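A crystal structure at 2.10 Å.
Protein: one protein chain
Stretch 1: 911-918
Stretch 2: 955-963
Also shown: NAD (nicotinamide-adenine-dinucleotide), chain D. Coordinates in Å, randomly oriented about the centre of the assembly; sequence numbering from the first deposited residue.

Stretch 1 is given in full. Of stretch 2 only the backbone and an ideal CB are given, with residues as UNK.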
# COMPACT_ATOMS: atom_id res chain seq x y z
N ARG A 911 -27.39 -24.82 -37.85
CA ARG A 911 -27.76 -26.07 -38.50
C ARG A 911 -26.57 -26.87 -39.02
O ARG A 911 -26.62 -28.10 -39.07
CB ARG A 911 -28.74 -25.75 -39.65
CG ARG A 911 -29.40 -26.95 -40.31
CD ARG A 911 -28.88 -27.18 -41.72
NE ARG A 911 -29.96 -27.53 -42.64
CZ ARG A 911 -29.80 -27.80 -43.93
NH1 ARG A 911 -28.59 -27.78 -44.48
NH2 ARG A 911 -30.85 -28.11 -44.68
N THR A 912 -25.50 -26.19 -39.41
CA THR A 912 -24.37 -26.89 -40.02
C THR A 912 -23.64 -27.77 -39.00
O THR A 912 -23.06 -28.79 -39.36
CB THR A 912 -23.35 -25.92 -40.64
OG1 THR A 912 -22.55 -25.34 -39.61
CG2 THR A 912 -24.07 -24.82 -41.44
N GLY A 913 -23.68 -27.36 -37.73
CA GLY A 913 -22.96 -28.07 -36.69
C GLY A 913 -21.57 -27.53 -36.45
O GLY A 913 -20.95 -27.83 -35.43
N TYR A 914 -21.06 -26.74 -37.39
CA TYR A 914 -19.74 -26.12 -37.22
C TYR A 914 -19.82 -24.90 -36.30
O TYR A 914 -20.91 -24.42 -35.99
CB TYR A 914 -19.15 -25.75 -38.59
CG TYR A 914 -18.76 -26.96 -39.41
CD1 TYR A 914 -17.54 -27.61 -39.19
CD2 TYR A 914 -19.60 -27.47 -40.40
CE1 TYR A 914 -17.18 -28.72 -39.93
CE2 TYR A 914 -19.24 -28.59 -41.15
CZ TYR A 914 -18.02 -29.20 -40.91
OH TYR A 914 -17.64 -30.31 -41.64
N GLY A 915 -18.67 -24.41 -35.84
CA GLY A 915 -18.65 -23.26 -34.95
C GLY A 915 -17.27 -22.70 -34.72
O GLY A 915 -16.80 -22.63 -33.58
N LEU A 916 -16.60 -22.30 -35.79
CA LEU A 916 -15.23 -21.80 -35.70
C LEU A 916 -15.19 -20.27 -35.62
O LEU A 916 -14.96 -19.71 -34.55
CB LEU A 916 -14.39 -22.33 -36.86
CG LEU A 916 -12.88 -22.10 -36.74
CD1 LEU A 916 -12.35 -22.57 -35.38
CD2 LEU A 916 -12.16 -22.82 -37.87
N THR A 917 -15.41 -19.59 -36.75
CA THR A 917 -15.47 -18.13 -36.72
C THR A 917 -16.82 -17.59 -37.19
O THR A 917 -17.51 -18.21 -38.01
CB THR A 917 -14.35 -17.46 -37.57
OG1 THR A 917 -14.42 -17.92 -38.92
CG2 THR A 917 -12.98 -17.78 -36.99
N LEU A 918 -17.17 -16.41 -36.68
CA LEU A 918 -18.36 -15.69 -37.12
C LEU A 918 -18.06 -14.20 -37.20
O LEU A 918 -17.49 -13.62 -36.27
CB LEU A 918 -19.52 -15.93 -36.16
CG LEU A 918 -20.72 -15.01 -36.44
CD1 LEU A 918 -21.45 -15.44 -37.70
CD2 LEU A 918 -21.67 -14.96 -35.26
N UNK A 955 -7.44 -15.98 -28.48
CA UNK A 955 -7.35 -17.44 -28.34
C UNK A 955 -8.26 -18.04 -29.39
O UNK A 955 -9.42 -17.65 -29.49
CB UNK A 955 -7.74 -17.91 -26.94
N UNK A 956 -7.72 -18.95 -30.19
CA UNK A 956 -8.41 -19.37 -31.39
C UNK A 956 -8.82 -20.84 -31.34
O UNK A 956 -8.04 -21.70 -30.92
CB UNK A 956 -7.52 -19.12 -32.61
N UNK A 957 -10.04 -21.13 -31.78
CA UNK A 957 -10.53 -22.50 -31.81
C UNK A 957 -12.02 -22.57 -31.59
O UNK A 957 -12.59 -21.76 -30.84
CB UNK A 957 -9.81 -23.35 -30.76
N UNK A 958 -12.66 -23.54 -32.22
CA UNK A 958 -14.11 -23.60 -32.21
C UNK A 958 -14.65 -24.83 -31.53
O UNK A 958 -13.90 -25.59 -30.93
CB UNK A 958 -14.64 -23.54 -33.64
N UNK A 959 -15.96 -25.03 -31.63
CA UNK A 959 -16.60 -26.18 -31.02
C UNK A 959 -17.54 -26.85 -32.01
O UNK A 959 -17.49 -26.57 -33.22
CB UNK A 959 -17.36 -25.77 -29.76
N UNK A 960 -18.40 -27.73 -31.52
CA UNK A 960 -19.20 -28.55 -32.40
C UNK A 960 -18.27 -29.29 -33.34
O UNK A 960 -17.23 -29.79 -32.91
CB UNK A 960 -20.22 -27.71 -33.17
N UNK A 961 -18.62 -29.33 -34.63
CA UNK A 961 -17.80 -30.01 -35.63
C UNK A 961 -16.48 -29.28 -35.91
O UNK A 961 -15.65 -29.78 -36.67
CB UNK A 961 -18.59 -30.16 -36.93
N UNK A 962 -16.29 -28.11 -35.30
CA UNK A 962 -15.08 -27.32 -35.54
C UNK A 962 -13.91 -27.57 -34.57
O UNK A 962 -12.81 -27.07 -34.79
CB UNK A 962 -15.45 -25.84 -35.48
N UNK A 963 -14.14 -28.31 -33.49
CA UNK A 963 -13.05 -28.60 -32.57
C UNK A 963 -13.45 -29.05 -31.19
O UNK A 963 -14.62 -29.01 -30.83
CB UNK A 963 -12.17 -27.36 -32.43
PA NAD D . -6.33 -33.33 -43.27
O1A NAD D . -7.52 -34.01 -42.36
O2A NAD D . -6.53 -33.68 -44.68
O5B NAD D . -4.88 -33.95 -42.72
C5B NAD D . -4.05 -33.14 -41.90
C4B NAD D . -2.99 -33.98 -41.17
O4B NAD D . -3.46 -35.27 -40.65
C3B NAD D . -1.76 -34.42 -42.06
O3B NAD D . -0.46 -34.21 -41.60
C2B NAD D . -2.20 -35.79 -42.53
O2B NAD D . -1.34 -36.59 -43.32
C1B NAD D . -2.75 -36.33 -41.28
N9A NAD D . -3.65 -37.47 -41.53
C8A NAD D . -4.37 -37.73 -42.65
N7A NAD D . -5.10 -38.93 -42.43
C5A NAD D . -4.79 -39.40 -41.13
C6A NAD D . -5.21 -40.52 -40.42
N6A NAD D . -6.15 -41.45 -41.03
N1A NAD D . -4.76 -40.74 -39.16
C2A NAD D . -3.86 -39.85 -38.59
N3A NAD D . -3.44 -38.75 -39.29
C4A NAD D . -3.91 -38.53 -40.57
O3 NAD D . -6.29 -31.67 -43.05
PN NAD D . -5.46 -30.71 -44.14
O1N NAD D . -5.95 -31.09 -45.68
O2N NAD D . -4.02 -30.93 -43.99
O5D NAD D . -5.80 -29.10 -43.85
C5D NAD D . -7.08 -28.59 -44.15
C4D NAD D . -8.08 -28.73 -42.98
O4D NAD D . -7.54 -28.48 -41.61
C3D NAD D . -9.47 -27.96 -43.00
O3D NAD D . -10.66 -28.69 -42.92
C2D NAD D . -9.18 -26.87 -41.94
O2D NAD D . -10.17 -25.94 -41.56
C1D NAD D . -8.45 -27.65 -40.92
N1N NAD D . -7.70 -26.71 -40.07
C2N NAD D . -8.28 -26.24 -38.88
C3N NAD D . -7.55 -25.29 -38.05
C7N NAD D . -8.18 -24.79 -36.74
O7N NAD D . -7.52 -24.19 -35.97
N7N NAD D . -9.54 -25.16 -36.40
C4N NAD D . -6.20 -24.82 -38.46
C5N NAD D . -5.63 -25.29 -39.65
C6N NAD D . -6.36 -26.26 -40.49

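Position 955 lies too far from stretch 1 to be constrained by it: no atom of stretch 1 comes within 5.5 Å of the ideal CB. Its phi of -51° suits many residues, proline among them; Pro 955 makes no contact across the stretches.

At 956 the CA-to-CB bond points sideways and the ideal CB again has no atom of stretch 1 within 5.5 Å, so a short side chain would touch nothing there. A long apolar one could reach the methyl groups of Leu 916 and Thr 917. Phe 956, with chi1 in the t well, extends its ring to them, CZ lying 3.9 Å from Leu 916 CD1 and CE1 3.7 Å from Thr 917 CG2. The ring edge also meets the dinucleotide, CE2 being 3.3 Å from NAD O7N.

Position 957 has phi and psi of 148° and 147°, where a CB would be jammed against the preceding carbonyl oxygen. The backbone alone calls for glycine, hence Gly 957.

At 958 the backbone angles are less restrictive, but stretch 1 is decisive. A CB would point toward it and stand 2.3 Å from Gly 915 O and 2.8 Å from Leu 916 CA, both clashes. Only a residue without a side chain fits: Gly 958, whose CA packs 3.2 Å from Gly 915 O.

The backbone N of 959 donates to Gly 915 O at 3.2 Å. The side chain leaves sideways with its ideal CB 5.0 Å from that oxygen, so several small or polar types would be tolerated. Asn 959 occupies the place, and the end of its side chain comes nearer to stretch 1 than its CB direction suggests.

Position 960 combines positive phi (55°), which favours glycine, with a CB direction toward stretch 1 that would bring the atom to 2.4 Å from Gly 913 O. Gly 960 avoids the clash and offers a CA-H...O contact, its CA 3.6 Å from Gly 913 O.

At 961 the CB points toward stretch 1 and sits 3.6 Å from Tyr 914 CD1, over a face of the aromatic ring; an aliphatic side chain suits this surface. Leu 961 makes a CH-pi contact, its CB 3.9 Å from the centroid of the Tyr 914 ring, and its CD1 reaches to 3.5 Å from Thr 912 O. Its N donates an almost straight hydrogen bond to Gly 913 O at 2.9 Å.

The CB of 962 also points toward stretch 1, 3.5 Å from Gly 915 N, a backbone donor in need of an acceptor. A short side chain carrying a hydroxyl is well suited; serine fits, while threonine's methyl would be pressed against Leu 916 CB. Ser 962, with chi1 at -68°, places OG 2.8 Å from Gly 915 N to accept a nearly linear hydrogen bond.

At 963, with phi and psi of 161° and 171°, the same jam as at 957 calls for Gly 963.

Stretch 2 955-963: PFGGNGLSG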
# COMPACT_ATOMS: atom_id res chain seq x y z
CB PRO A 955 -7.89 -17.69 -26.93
CG PRO A 955 -7.53 -16.43 -26.18
CD PRO A 955 -7.69 -15.31 -27.19
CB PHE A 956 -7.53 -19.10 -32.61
CG PHE A 956 -8.18 -19.48 -33.91
CD1 PHE A 956 -9.02 -18.58 -34.56
CD2 PHE A 956 -7.97 -20.73 -34.47
CE1 PHE A 956 -9.64 -18.93 -35.75
CE2 PHE A 956 -8.59 -21.08 -35.67
CZ PHE A 956 -9.42 -20.18 -36.30
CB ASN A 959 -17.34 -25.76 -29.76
CG ASN A 959 -17.90 -24.36 -29.85
OD1 ASN A 959 -17.45 -23.45 -29.15
ND2 ASN A 959 -18.86 -24.16 -30.75
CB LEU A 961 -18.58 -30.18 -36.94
CG LEU A 961 -19.90 -30.96 -36.90
CD1 LEU A 961 -20.56 -31.04 -38.30
CD2 LEU A 961 -19.69 -32.35 -36.33
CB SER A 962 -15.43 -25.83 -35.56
OG SER A 962 -16.23 -25.53 -36.69
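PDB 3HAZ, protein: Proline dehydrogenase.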